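Local coordinates for protein catalase (Pseudomonas syringae, PDB 1M7S) that breaks down hydrogen peroxide to water and oxygen with a bound heme, protecting the cell from its toxic effects, at residues G13-S18 with L35-R40; P146-N151 with D155-D160; K209-S214 with V282-I287; S372-E377 with E382-D387. All blocks are in the same frame, centred on the assembly; numbering follows the deposited sequence.

In the fold
Followed from the N terminus, the four contacts come in series, and none nests within or crosses another. Interaction 1 closes the N-terminal arm back onto helix 32-41, well away from the chain's centre. Interaction 2 closes the short loop between helices 137-144 and 155-163. Interaction 3 has the longest span and joins two strands of the beta barrel across the strand between them. Interaction 4 folds the long loop after helix 323-339 on itself. Within one chain no two of them touch, but the tetramer brings some together: residues 372-377 of one subunit meet the arm of interaction 1 and the helix of interaction 2 on two different neighbouring subunits.

Interaction 1. Residues G13-S18 with L35-R40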
loop_
_atom_site.group_PDB
_atom_site.type_symbol
_atom_site.label_atom_id
_atom_site.label_comp_id
_atom_site.label_asym_id
_atom_site.label_seq_id
_atom_site.Cartn_x
_atom_site.Cartn_y
_atom_site.Cartn_z
ATOM N N GLY A 13 -1.207 -1.695 -32.004
ATOM C CA GLY A 13 -0.744 -1.920 -33.386
ATOM C C GLY A 13 0.389 -2.913 -33.524
ATOM O O GLY A 13 0.548 -3.498 -34.620
ATOM N N ASP A 14 1.309 -2.971 -32.560
ATOM C CA ASP A 14 2.417 -3.924 -32.659
ATOM C C ASP A 14 2.753 -4.369 -31.219
ATOM O O ASP A 14 3.044 -3.542 -30.359
ATOM C CB ASP A 14 3.628 -3.341 -33.360
ATOM C CG ASP A 14 4.797 -4.264 -33.628
ATOM O OD1 ASP A 14 4.926 -5.359 -33.036
ATOM O OD2 ASP A 14 5.662 -3.938 -34.488
ATOM N N ASN A 15 2.582 -5.666 -30.962
ATOM C CA ASN A 15 2.889 -6.137 -29.597
ATOM C C ASN A 15 4.234 -6.826 -29.513
ATOM O O ASN A 15 4.498 -7.592 -28.546
ATOM C CB ASN A 15 1.747 -7.073 -29.138
ATOM C CG ASN A 15 1.760 -7.341 -27.664
ATOM O OD1 ASN A 15 1.941 -6.392 -26.882
ATOM N ND2 ASN A 15 1.569 -8.600 -27.288
ATOM N N GLN A 16 5.007 -6.829 -30.610
ATOM C CA GLN A 16 6.268 -7.529 -30.664
ATOM C C GLN A 16 7.490 -6.629 -30.624
ATOM O O GLN A 16 8.542 -7.169 -30.294
ATOM C CB GLN A 16 6.431 -8.420 -31.924
ATOM C CG GLN A 16 5.119 -9.125 -32.301
ATOM C CD GLN A 16 4.491 -9.936 -31.198
ATOM O OE1 GLN A 16 5.171 -10.529 -30.359
ATOM N NE2 GLN A 16 3.144 -9.924 -31.183
ATOM N N ASN A 17 7.355 -5.361 -31.000
ATOM C CA ASN A 17 8.500 -4.471 -31.016
ATOM C C ASN A 17 8.194 -3.178 -30.272
ATOM O O ASN A 17 7.121 -2.575 -30.451
ATOM C CB ASN A 17 8.768 -4.031 -32.509
ATOM C CG ASN A 17 9.112 -5.258 -33.323
ATOM O OD1 ASN A 17 10.133 -5.905 -33.096
ATOM N ND2 ASN A 17 8.212 -5.622 -34.227
ATOM N N SER A 18 9.114 -2.738 -29.398
ATOM C CA SER A 18 8.934 -1.448 -28.759
ATOM C C SER A 18 9.173 -0.345 -29.805
ATOM O O SER A 18 9.840 -0.583 -30.833
ATOM C CB SER A 18 10.062 -1.209 -27.699
ATOM O OG SER A 18 9.954 -2.312 -26.758
ATOM N N LEU A 35 4.964 0.719 -21.675
ATOM C CA LEU A 35 4.901 1.208 -20.307
ATOM C C LEU A 35 3.717 0.642 -19.540
ATOM O O LEU A 35 3.914 0.203 -18.390
ATOM C CB LEU A 35 4.777 2.758 -20.233
ATOM C CG LEU A 35 6.041 3.626 -20.315
ATOM C CD1 LEU A 35 6.829 3.571 -19.007
ATOM C CD2 LEU A 35 6.985 3.202 -21.404
ATOM N N GLN A 36 2.543 0.506 -20.181
ATOM C CA GLN A 36 1.434 -0.068 -19.427
ATOM C C GLN A 36 1.666 -1.523 -19.082
ATOM O O GLN A 36 1.338 -1.956 -17.984
ATOM C CB GLN A 36 0.113 0.041 -20.220
ATOM C CG GLN A 36 -1.073 -0.383 -19.316
ATOM C CD GLN A 36 -2.372 0.050 -20.027
ATOM O OE1 GLN A 36 -2.805 -0.674 -20.930
ATOM N NE2 GLN A 36 -2.911 1.183 -19.597
ATOM N N LYS A 37 2.111 -2.342 -20.055
ATOM C CA LYS A 37 2.341 -3.744 -19.825
ATOM C C LYS A 37 3.398 -3.908 -18.738
ATOM O O LYS A 37 3.159 -4.773 -17.904
ATOM C CB LYS A 37 2.908 -4.526 -21.033
ATOM C CG LYS A 37 1.999 -4.585 -22.221
ATOM C CD LYS A 37 2.709 -5.257 -23.393
ATOM C CE LYS A 37 2.913 -6.758 -23.203
ATOM N NZ LYS A 37 3.367 -7.330 -24.533
ATOM N N LEU A 38 4.448 -3.089 -18.768
ATOM C CA LEU A 38 5.484 -3.253 -17.731
ATOM C C LEU A 38 4.952 -2.793 -16.365
ATOM O O LEU A 38 5.165 -3.523 -15.397
ATOM C CB LEU A 38 6.780 -2.554 -18.132
ATOM C CG LEU A 38 7.583 -3.182 -19.284
ATOM C CD1 LEU A 38 8.831 -2.331 -19.539
ATOM C CD2 LEU A 38 7.960 -4.614 -18.895
ATOM N N GLN A 39 4.212 -1.699 -16.296
ATOM C CA GLN A 39 3.720 -1.266 -14.969
ATOM C C GLN A 39 2.758 -2.245 -14.381
ATOM O O GLN A 39 2.696 -2.460 -13.156
ATOM C CB GLN A 39 3.160 0.163 -15.083
ATOM C CG GLN A 39 4.289 1.175 -15.253
ATOM C CD GLN A 39 3.904 2.589 -14.813
ATOM O OE1 GLN A 39 3.089 3.283 -15.459
ATOM N NE2 GLN A 39 4.544 3.066 -13.744
ATOM N N ARG A 40 1.860 -2.849 -15.213
ATOM C CA ARG A 40 0.959 -3.836 -14.669
ATOM C C ARG A 40 1.747 -5.056 -14.188
ATOM O O ARG A 40 1.490 -5.631 -13.131
ATOM C CB ARG A 40 -0.068 -4.336 -15.740
ATOM C CG ARG A 40 -1.183 -3.281 -15.967
ATOM C CD ARG A 40 -1.995 -2.995 -14.701
ATOM N NE ARG A 40 -2.666 -4.163 -14.184
ATOM C CZ ARG A 40 -3.797 -4.736 -14.582
ATOM N NH1 ARG A 40 -4.225 -5.855 -13.966
ATOM N NH2 ARG A 40 -4.504 -4.271 -15.598
HETATM O O HOH W 1 0.887 -8.985 -24.410
#
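Lys37 NZ is gripped from several directions. Across the contact it donates to Asn15 OD1 at 2.9 Å, and a water 3.0 Å from Lys37 NZ accepts a second bond. On the second subunit Ile135 supplies its backbone carbonyl and Asp139 a salt bridge. The lysine leaves helix 32-41 and reaches the arm by a bend at its third torsion (chi3 71°), which brings CE and NZ round to the asparagine oxygen. It meets that oxygen well to the side, with a C=O...NZ angle of 110°, and tilted 30° from the carbonyl plane. The same water also accepts from Asn15 ND2 at 3.0 Å, so both ends of the amide are tied to the ammonium, one directly and one through water. Asparagine suits the place because it offers an acceptor and a donor together: OD1 also takes Gln33 NE2, and ND2 donates to Glu377 of the third subunit. Just before it, Asp14 makes an Asx turn, with OD1 accepting Gln16 N at 2.8 Å and Asn17 N at 3.2 Å from the same face of the carboxylate. This is the N-terminal arm that catalases thread between subunits. An ammonium buried here is probably balanced by Asp139 of the second subunit, so the polar cluster probably depends on tetramer assembly to be fully satisfied.

Interaction 2. Residues P146-N151 with D155-D160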
loop_
_atom_site.group_PDB
_atom_site.type_symbol
_atom_site.label_atom_id
_atom_site.label_comp_id
_atom_site.label_asym_id
_atom_site.label_seq_id
_atom_site.Cartn_x
_atom_site.Cartn_y
_atom_site.Cartn_z
ATOM N N PRO A 146 11.950 -20.536 9.419
ATOM C CA PRO A 146 13.371 -20.553 9.138
ATOM C C PRO A 146 14.083 -19.467 9.925
ATOM O O PRO A 146 13.554 -18.417 10.295
ATOM C CB PRO A 146 13.511 -20.284 7.607
ATOM C CG PRO A 146 12.165 -20.788 7.119
ATOM C CD PRO A 146 11.116 -20.545 8.198
ATOM N N ASP A 147 15.353 -19.712 10.214
ATOM C CA ASP A 147 16.174 -18.746 11.000
ATOM C C ASP A 147 16.153 -17.399 10.275
ATOM O O ASP A 147 16.385 -17.347 9.076
ATOM C CB ASP A 147 17.577 -19.338 10.957
ATOM C CG ASP A 147 18.559 -18.689 11.924
ATOM O OD1 ASP A 147 18.688 -17.454 11.911
ATOM O OD2 ASP A 147 19.203 -19.469 12.649
ATOM N N PRO A 148 15.994 -16.307 10.993
ATOM C CA PRO A 148 15.905 -14.960 10.440
ATOM C C PRO A 148 17.218 -14.473 9.847
ATOM O O PRO A 148 17.237 -13.471 9.101
ATOM C CB PRO A 148 15.463 -14.001 11.568
ATOM C CG PRO A 148 15.747 -14.860 12.788
ATOM C CD PRO A 148 15.645 -16.308 12.405
ATOM N N ARG A 149 18.321 -15.097 10.260
ATOM C CA ARG A 149 19.616 -14.691 9.713
ATOM C C ARG A 149 19.852 -15.353 8.367
ATOM O O ARG A 149 20.606 -14.797 7.573
ATOM C CB ARG A 149 20.738 -15.267 10.666
ATOM C CG ARG A 149 20.689 -14.619 12.036
ATOM C CD ARG A 149 21.547 -15.355 13.083
ATOM N NE ARG A 149 20.975 -16.642 13.483
ATOM C CZ ARG A 149 21.405 -17.373 14.512
ATOM N NH1 ARG A 149 22.468 -16.958 15.242
ATOM N NH2 ARG A 149 20.770 -18.502 14.809
ATOM N N THR A 150 19.288 -16.524 8.077
ATOM C CA THR A 150 19.669 -17.248 6.869
ATOM C C THR A 150 18.574 -17.751 5.932
ATOM O O THR A 150 18.859 -18.285 4.868
ATOM C CB THR A 150 20.450 -18.550 7.247
ATOM O OG1 THR A 150 19.600 -19.399 8.037
ATOM C CG2 THR A 150 21.756 -18.257 7.979
ATOM N N ASN A 151 17.340 -17.697 6.380
ATOM C CA ASN A 151 16.233 -18.322 5.629
ATOM C C ASN A 151 16.408 -19.813 5.537
ATOM O O ASN A 151 15.858 -20.452 4.611
ATOM C CB ASN A 151 16.034 -17.624 4.275
ATOM C CG ASN A 151 14.699 -17.862 3.625
ATOM O OD1 ASN A 151 13.700 -17.853 4.330
ATOM N ND2 ASN A 151 14.675 -18.065 2.280
ATOM N N ASP A 155 16.041 -26.241 13.612
ATOM C CA ASP A 155 15.123 -26.660 14.666
ATOM C C ASP A 155 15.617 -26.459 16.081
ATOM O O ASP A 155 14.730 -26.385 16.960
ATOM C CB ASP A 155 14.660 -28.090 14.444
ATOM C CG ASP A 155 14.058 -28.379 13.088
ATOM O OD1 ASP A 155 13.623 -27.504 12.291
ATOM O OD2 ASP A 155 14.022 -29.607 12.760
ATOM N N SER A 156 16.864 -26.057 16.338
ATOM C CA SER A 156 17.237 -25.667 17.688
ATOM C C SER A 156 16.379 -24.509 18.164
ATOM O O SER A 156 16.263 -24.348 19.399
ATOM C CB SER A 156 18.765 -25.396 17.700
ATOM O OG SER A 156 19.010 -24.205 16.943
ATOM N N ARG A 157 15.927 -23.624 17.271
ATOM C CA ARG A 157 15.163 -22.454 17.625
ATOM C C ARG A 157 13.785 -22.806 18.187
ATOM O O ARG A 157 13.431 -22.284 19.244
ATOM C CB ARG A 157 15.046 -21.511 16.400
ATOM C CG ARG A 157 16.406 -21.034 15.848
ATOM C CD ARG A 157 16.351 -20.106 14.638
ATOM N NE ARG A 157 15.578 -18.931 14.963
ATOM C CZ ARG A 157 14.286 -18.673 14.725
ATOM N NH1 ARG A 157 13.589 -19.556 14.033
ATOM N NH2 ARG A 157 13.737 -17.562 15.169
ATOM N N ARG A 158 13.057 -23.705 17.530
ATOM C CA ARG A 158 11.730 -24.080 18.055
ATOM C C ARG A 158 11.879 -24.822 19.394
ATOM O O ARG A 158 10.993 -24.665 20.234
ATOM C CB ARG A 158 10.961 -24.952 17.065
ATOM C CG ARG A 158 11.430 -26.391 16.845
ATOM C CD ARG A 158 10.631 -27.118 15.769
ATOM N NE ARG A 158 10.656 -26.455 14.467
ATOM C CZ ARG A 158 10.107 -26.933 13.350
ATOM N NH1 ARG A 158 10.138 -26.226 12.212
ATOM N NH2 ARG A 158 9.573 -28.142 13.360
ATOM N N PHE A 159 13.017 -25.500 19.594
ATOM C CA PHE A 159 13.117 -26.253 20.860
ATOM C C PHE A 159 13.613 -25.420 22.017
ATOM O O PHE A 159 13.237 -25.696 23.162
ATOM C CB PHE A 159 13.844 -27.586 20.734
ATOM C CG PHE A 159 13.100 -28.551 19.830
ATOM C CD1 PHE A 159 13.677 -28.996 18.675
ATOM C CD2 PHE A 159 11.829 -28.992 20.218
ATOM C CE1 PHE A 159 13.000 -29.891 17.843
ATOM C CE2 PHE A 159 11.148 -29.884 19.391
ATOM C CZ PHE A 159 11.727 -30.345 18.210
ATOM N N ASP A 160 14.279 -24.315 21.754
ATOM C CA ASP A 160 14.572 -23.327 22.791
ATOM C C ASP A 160 13.221 -22.758 23.241
ATOM O O ASP A 160 12.847 -22.761 24.436
ATOM C CB ASP A 160 15.457 -22.232 22.161
ATOM C CG ASP A 160 15.685 -21.008 23.017
ATOM O OD1 ASP A 160 15.583 -21.149 24.248
ATOM O OD2 ASP A 160 15.980 -19.921 22.466
#
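Arg157 leans from helix 155-163 against the loop before it, where Asp147 forms an Asx turn by accepting Arg149 N on OD1. The arginine's CB points at the loop and its chain runs straight out to CD, which lies 3.5 Å from Asp147 OD2, with the two side chains nearly at right angles. A bend at chi3 (58°) then turns the guanidinium so that Pro148 covers one face. Pro148 CD sits 3.6 Å from Arg157 CZ, toward the rim of the flat group, and equally near NH2. Proline suits this place, offering a rigid CH2 to a delocalised cation without competing for its N-H groups. NE donates to Gly373 O of the fourth subunit; NH1 lies 3.9 Å from Pro146 O and donates to His142 O in the last turn of helix 137-144. Asp147 OD2 stays 4.3 Å from Arg157 NE and well out of the guanidinium plane; no N-H points at it, and the charges probably attract at longer range. The aspartate is instead held side-on by Arg149, both oxygens using their syn lone pairs: NE meets OD1 at 2.9 Å, and Arg149 NH2 reaches Asp147 OD2 at 2.8 Å.

Interaction 3. Residues K209-S214 with V282-I287; sequences KFHWKS and VPEKKI
Strand 205-214, with His211, and the chain entering strand 284-295, near Glu284, flank strand 252-260, with which both strands pair antiparallel, and so run parallel to each other, the CA atoms of His211 and Glu284 8.7 Å apart. A bond across that gap has to be made by side chains reaching over the middle strand, and Tyr256, which pairs with the His211 backbone, lies beside Glu284. The histidine ring swings out with CG anti to the backbone N (chi1 173°), presenting ND1 to the glutamate, whose chain is extended beyond CG. Glu284 OE2 accepts from His211 ND1 at 2.9 Å through its syn lone pair. The bond is somewhat bent, 144° at the hydrogen, and the oxygen lies at the ring's edge, 22° out of its plane. These strands belong to the antiparallel beta barrel that forms the core of catalases. NE2 of the same ring is bonded to Asp189, so carboxylates hold both nitrogens and fix the ring's rotation, and they would be expected to favour the protonated imidazolium. Phe210, the next residue back along the strand, faces away from His211, toward Leu121 of strand 117-124. Its CB points away from strand 284-295, but the ring reaches back to it: Ile287 CD1 approaches Phe210 CE1 at 4.5 Å, meeting the aromatic edge. Phenylalanine's flat ring and isoleucine's delta methyl suit this apolar side, where Ile287 also packs on Phe77 and Ile68.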
loop_
_atom_site.group_PDB
_atom_site.type_symbol
_atom_site.label_atom_id
_atom_site.label_comp_id
_atom_site.label_asym_id
_atom_site.label_seq_id
_atom_site.Cartn_x
_atom_site.Cartn_y
_atom_site.Cartn_z
ATOM N N LYS A 209 -17.366 -28.949 19.461
ATOM C CA LYS A 209 -16.188 -29.158 18.640
ATOM C C LYS A 209 -16.635 -29.743 17.290
ATOM O O LYS A 209 -17.576 -30.530 17.204
ATOM C CB LYS A 209 -15.222 -30.082 19.332
ATOM C CG LYS A 209 -14.415 -29.292 20.370
ATOM C CD LYS A 209 -13.295 -30.240 20.830
ATOM C CE LYS A 209 -12.440 -29.474 21.829
ATOM N NZ LYS A 209 -11.021 -29.502 21.492
ATOM N N PHE A 210 -16.002 -29.337 16.195
ATOM C CA PHE A 210 -16.318 -29.807 14.845
ATOM C C PHE A 210 -15.209 -30.688 14.285
ATOM O O PHE A 210 -14.011 -30.395 14.443
ATOM C CB PHE A 210 -16.421 -28.615 13.874
ATOM C CG PHE A 210 -17.570 -27.695 14.147
ATOM C CD1 PHE A 210 -18.860 -28.024 13.701
ATOM C CD2 PHE A 210 -17.410 -26.510 14.823
ATOM C CE1 PHE A 210 -19.923 -27.189 13.955
ATOM C CE2 PHE A 210 -18.455 -25.658 15.051
ATOM C CZ PHE A 210 -19.741 -25.985 14.622
ATOM N N HIS A 211 -15.568 -31.737 13.578
ATOM C CA HIS A 211 -14.673 -32.736 13.034
ATOM C C HIS A 211 -15.133 -33.150 11.632
ATOM O O HIS A 211 -16.254 -33.692 11.524
ATOM C CB HIS A 211 -14.648 -33.977 13.953
ATOM C CG HIS A 211 -13.892 -35.176 13.443
ATOM N ND1 HIS A 211 -14.383 -36.469 13.590
ATOM C CD2 HIS A 211 -12.719 -35.307 12.785
ATOM C CE1 HIS A 211 -13.522 -37.319 13.032
ATOM N NE2 HIS A 211 -12.491 -36.656 12.541
ATOM N N TRP A 212 -14.240 -32.936 10.679
ATOM C CA TRP A 212 -14.517 -33.405 9.317
ATOM C C TRP A 212 -13.886 -34.788 9.213
ATOM O O TRP A 212 -12.659 -34.930 9.257
ATOM C CB TRP A 212 -13.881 -32.529 8.243
ATOM C CG TRP A 212 -14.397 -31.169 8.036
ATOM C CD1 TRP A 212 -13.715 -30.004 8.319
ATOM C CD2 TRP A 212 -15.645 -30.750 7.446
ATOM N NE1 TRP A 212 -14.461 -28.928 7.959
ATOM C CE2 TRP A 212 -15.653 -29.351 7.401
ATOM C CE3 TRP A 212 -16.751 -31.448 6.946
ATOM C CZ2 TRP A 212 -16.694 -28.591 6.884
ATOM C CZ3 TRP A 212 -17.801 -30.700 6.437
ATOM C CH2 TRP A 212 -17.807 -29.273 6.405
ATOM N N LYS A 213 -14.715 -35.830 9.057
ATOM C CA LYS A 213 -14.208 -37.186 8.941
ATOM C C LYS A 213 -14.052 -37.563 7.472
ATOM O O LYS A 213 -15.043 -37.564 6.724
ATOM C CB LYS A 213 -15.119 -38.225 9.627
ATOM C CG LYS A 213 -14.534 -39.632 9.498
ATOM C CD LYS A 213 -15.011 -40.554 10.598
ATOM C CE LYS A 213 -14.422 -41.952 10.323
ATOM N NZ LYS A 213 -13.028 -42.048 10.853
ATOM N N SER A 214 -12.799 -37.822 7.070
ATOM C CA SER A 214 -12.551 -38.198 5.686
ATOM C C SER A 214 -13.230 -39.513 5.274
ATOM O O SER A 214 -13.048 -40.534 5.938
ATOM C CB SER A 214 -11.038 -38.413 5.452
ATOM O OG SER A 214 -10.894 -38.816 4.080
ATOM N N VAL A 282 -16.452 -37.560 24.899
ATOM C CA VAL A 282 -17.757 -37.012 24.502
ATOM C C VAL A 282 -18.121 -37.618 23.154
ATOM O O VAL A 282 -17.325 -37.573 22.224
ATOM C CB VAL A 282 -17.693 -35.484 24.455
ATOM C CG1 VAL A 282 -19.046 -34.883 24.143
ATOM C CG2 VAL A 282 -17.207 -34.953 25.808
ATOM N N PRO A 283 -19.331 -38.119 23.024
ATOM C CA PRO A 283 -19.794 -38.765 21.818
ATOM C C PRO A 283 -19.866 -37.805 20.632
ATOM O O PRO A 283 -20.113 -36.625 20.878
ATOM C CB PRO A 283 -21.188 -39.347 22.116
ATOM C CG PRO A 283 -21.410 -39.046 23.582
ATOM C CD PRO A 283 -20.290 -38.184 24.140
ATOM N N GLU A 284 -19.736 -38.299 19.401
ATOM C CA GLU A 284 -19.887 -37.461 18.201
ATOM C C GLU A 284 -21.219 -37.723 17.482
ATOM O O GLU A 284 -21.676 -38.858 17.444
ATOM C CB GLU A 284 -18.759 -37.751 17.203
ATOM C CG GLU A 284 -17.378 -37.468 17.817
ATOM C CD GLU A 284 -16.357 -37.638 16.696
ATOM O OE1 GLU A 284 -15.740 -38.717 16.687
ATOM O OE2 GLU A 284 -16.226 -36.745 15.829
ATOM N N LYS A 285 -21.849 -36.733 16.896
ATOM C CA LYS A 285 -23.093 -36.829 16.158
ATOM C C LYS A 285 -22.901 -36.258 14.747
ATOM O O LYS A 285 -22.404 -35.153 14.598
ATOM C CB LYS A 285 -24.197 -36.031 16.877
ATOM C CG LYS A 285 -25.444 -35.745 16.050
ATOM C CD LYS A 285 -26.573 -35.083 16.809
ATOM C CE LYS A 285 -27.817 -35.053 15.890
ATOM N NZ LYS A 285 -29.058 -34.773 16.676
ATOM N N LYS A 286 -23.250 -37.043 13.723
ATOM C CA LYS A 286 -23.084 -36.519 12.353
ATOM C C LYS A 286 -24.125 -35.472 12.025
ATOM O O LYS A 286 -25.337 -35.635 12.348
ATOM C CB LYS A 286 -23.191 -37.687 11.359
ATOM C CG LYS A 286 -23.025 -37.216 9.916
ATOM C CD LYS A 286 -22.655 -38.374 9.003
ATOM C CE LYS A 286 -23.739 -39.424 8.912
ATOM N NZ LYS A 286 -25.100 -38.932 9.235
ATOM N N ILE A 287 -23.742 -34.338 11.431
ATOM C CA ILE A 287 -24.682 -33.287 11.114
ATOM C C ILE A 287 -24.724 -32.878 9.647
ATOM O O ILE A 287 -25.541 -31.993 9.306
ATOM C CB ILE A 287 -24.439 -32.005 11.945
ATOM C CG1 ILE A 287 -23.038 -31.388 11.720
ATOM C CG2 ILE A 287 -24.642 -32.289 13.431
ATOM C CD1 ILE A 287 -22.997 -29.980 12.349
#

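Interaction 4. Residues S372-E377 with E382-D387; sequences SGVNYE and EPRPAD
Ser372 and Glu382 face each other across a fold in the long loop after helix 323-339, the subunit-wrapping segment of catalases. Serine suits its place because one hydroxyl does two jobs: OG accepts Val374 N, making an ST turn, and donates to Glu382 OE1 in a very short bond of 2.5 Å. The glutamate reaches it because its chain is extended beyond CG, and Val374 lies obliquely against the methylene part, CG2 3.8 Å from Glu382 CB. Arg384, also extended, brings its guanidinium edge-on to Val374 O: NH2 donates at 3.3 Å, nearly in line with the carbonyl (167°), and NH1 adds a weak bond. Its NE is bonded to Asn357. Glu377 and Arg384 run alongside one another but head opposite ways, the carboxylate and guanidinium planes 71° apart. Glu377 CG rests 3.6 Å from Arg384 O, while its carboxylate forms a salt bridge to Lys136 of the fourth subunit. A water donates to Glu377 OE2 at 2.7 Å and accepts from Arg384 N at 3.3 Å.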
loop_
_atom_site.group_PDB
_atom_site.type_symbol
_atom_site.label_atom_id
_atom_site.label_comp_id
_atom_site.label_asym_id
_atom_site.label_seq_id
_atom_site.Cartn_x
_atom_site.Cartn_y
_atom_site.Cartn_z
ATOM N N SER A 372 -27.062 7.027 -2.450
ATOM C CA SER A 372 -27.569 7.678 -1.247
ATOM C C SER A 372 -26.652 8.674 -0.602
ATOM O O SER A 372 -25.412 8.664 -0.658
ATOM C CB SER A 372 -27.997 6.558 -0.264
ATOM O OG SER A 372 -28.410 7.124 0.972
ATOM N N GLY A 373 -27.243 9.606 0.160
ATOM C CA GLY A 373 -26.561 10.610 0.970
ATOM C C GLY A 373 -26.433 10.096 2.418
ATOM O O GLY A 373 -25.699 10.632 3.259
ATOM N N VAL A 374 -27.138 9.018 2.738
ATOM C CA VAL A 374 -27.150 8.419 4.055
ATOM C C VAL A 374 -26.143 7.264 4.229
ATOM O O VAL A 374 -26.437 6.107 3.912
ATOM C CB VAL A 374 -28.559 7.917 4.429
ATOM C CG1 VAL A 374 -28.627 7.334 5.829
ATOM C CG2 VAL A 374 -29.564 9.066 4.256
ATOM N N ASN A 375 -25.021 7.617 4.836
ATOM C CA ASN A 375 -23.973 6.609 5.140
ATOM C C ASN A 375 -23.707 6.565 6.658
ATOM O O ASN A 375 -22.630 6.282 7.215
ATOM C CB ASN A 375 -22.707 6.999 4.367
ATOM C CG ASN A 375 -22.223 8.384 4.727
ATOM O OD1 ASN A 375 -22.905 9.156 5.443
ATOM N ND2 ASN A 375 -21.067 8.822 4.263
ATOM N N TYR A 376 -24.810 6.835 7.391
ATOM C CA TYR A 376 -24.797 6.843 8.854
ATOM C C TYR A 376 -26.067 6.159 9.381
ATOM O O TYR A 376 -27.080 5.996 8.658
ATOM C CB TYR A 376 -24.678 8.273 9.369
ATOM C CG TYR A 376 -25.744 9.226 8.850
ATOM C CD1 TYR A 376 -26.976 9.344 9.479
ATOM C CD2 TYR A 376 -25.486 9.988 7.716
ATOM C CE1 TYR A 376 -27.937 10.228 8.995
ATOM C CE2 TYR A 376 -26.439 10.863 7.207
ATOM C CZ TYR A 376 -27.668 10.961 7.864
ATOM O OH TYR A 376 -28.610 11.836 7.357
ATOM N N GLU A 377 -25.996 5.690 10.626
ATOM C CA GLU A 377 -27.126 5.006 11.295
ATOM C C GLU A 377 -26.999 5.404 12.768
ATOM O O GLU A 377 -25.891 5.485 13.304
ATOM C CB GLU A 377 -27.037 3.495 11.174
ATOM C CG GLU A 377 -28.222 2.659 11.554
ATOM C CD GLU A 377 -28.544 2.636 13.039
ATOM O OE1 GLU A 377 -27.629 2.724 13.898
ATOM O OE2 GLU A 377 -29.766 2.622 13.335
ATOM N N GLU A 382 -33.367 7.290 5.824
ATOM C CA GLU A 382 -33.092 6.003 5.160
ATOM C C GLU A 382 -32.548 5.061 6.227
ATOM O O GLU A 382 -31.346 4.926 6.431
ATOM C CB GLU A 382 -32.097 6.194 4.021
ATOM C CG GLU A 382 -32.629 6.805 2.726
ATOM C CD GLU A 382 -31.549 6.947 1.665
ATOM O OE1 GLU A 382 -30.563 6.175 1.796
ATOM O OE2 GLU A 382 -31.602 7.757 0.710
ATOM N N PRO A 383 -33.456 4.551 7.044
ATOM C CA PRO A 383 -33.100 3.741 8.192
ATOM C C PRO A 383 -32.531 2.390 7.794
ATOM O O PRO A 383 -32.981 1.766 6.827
ATOM C CB PRO A 383 -34.373 3.539 9.037
ATOM C CG PRO A 383 -35.462 4.081 8.146
ATOM C CD PRO A 383 -34.896 4.766 6.931
ATOM N N ARG A 384 -31.687 1.867 8.672
ATOM C CA ARG A 384 -31.120 0.533 8.607
ATOM C C ARG A 384 -31.225 -0.135 9.993
ATOM O O ARG A 384 -30.301 -0.180 10.808
ATOM C CB ARG A 384 -29.636 0.586 8.241
ATOM C CG ARG A 384 -29.280 0.912 6.812
ATOM C CD ARG A 384 -27.768 0.804 6.566
ATOM N NE ARG A 384 -27.453 1.239 5.197
ATOM C CZ ARG A 384 -27.052 2.476 4.903
ATOM N NH1 ARG A 384 -26.885 3.381 5.865
ATOM N NH2 ARG A 384 -26.807 2.845 3.656
ATOM N N PRO A 385 -32.416 -0.570 10.331
ATOM C CA PRO A 385 -32.703 -1.214 11.614
ATOM C C PRO A 385 -31.869 -2.475 11.813
ATOM O O PRO A 385 -31.580 -3.230 10.879
ATOM C CB PRO A 385 -34.182 -1.634 11.605
ATOM C CG PRO A 385 -34.494 -1.601 10.129
ATOM C CD PRO A 385 -33.608 -0.557 9.475
ATOM N N ALA A 386 -31.543 -2.672 13.091
ATOM C CA ALA A 386 -30.857 -3.886 13.527
ATOM C C ALA A 386 -31.891 -4.987 13.692
ATOM O O ALA A 386 -33.097 -4.721 13.618
ATOM C CB ALA A 386 -30.142 -3.602 14.852
ATOM N N ASP A 387 -31.461 -6.218 13.894
ATOM C CA ASP A 387 -32.422 -7.303 14.100
ATOM C C ASP A 387 -32.227 -7.745 15.544
ATOM O O ASP A 387 -31.234 -8.420 15.836
ATOM C CB ASP A 387 -32.286 -8.460 13.128
ATOM C CG ASP A 387 -33.248 -9.595 13.426
ATOM O OD1 ASP A 387 -34.105 -9.492 14.318
ATOM O OD2 ASP A 387 -33.169 -10.654 12.754
HETATM O O HOH W 2 -30.021 9.820 0.285
HETATM O O HOH W 3 -25.102 4.492 1.728
HETATM O O HOH W 4 -29.003 4.425 8.117
HETATM O O HOH W 5 -31.609 3.351 11.565
HETATM O O HOH W 6 -29.744 -0.564 13.491
#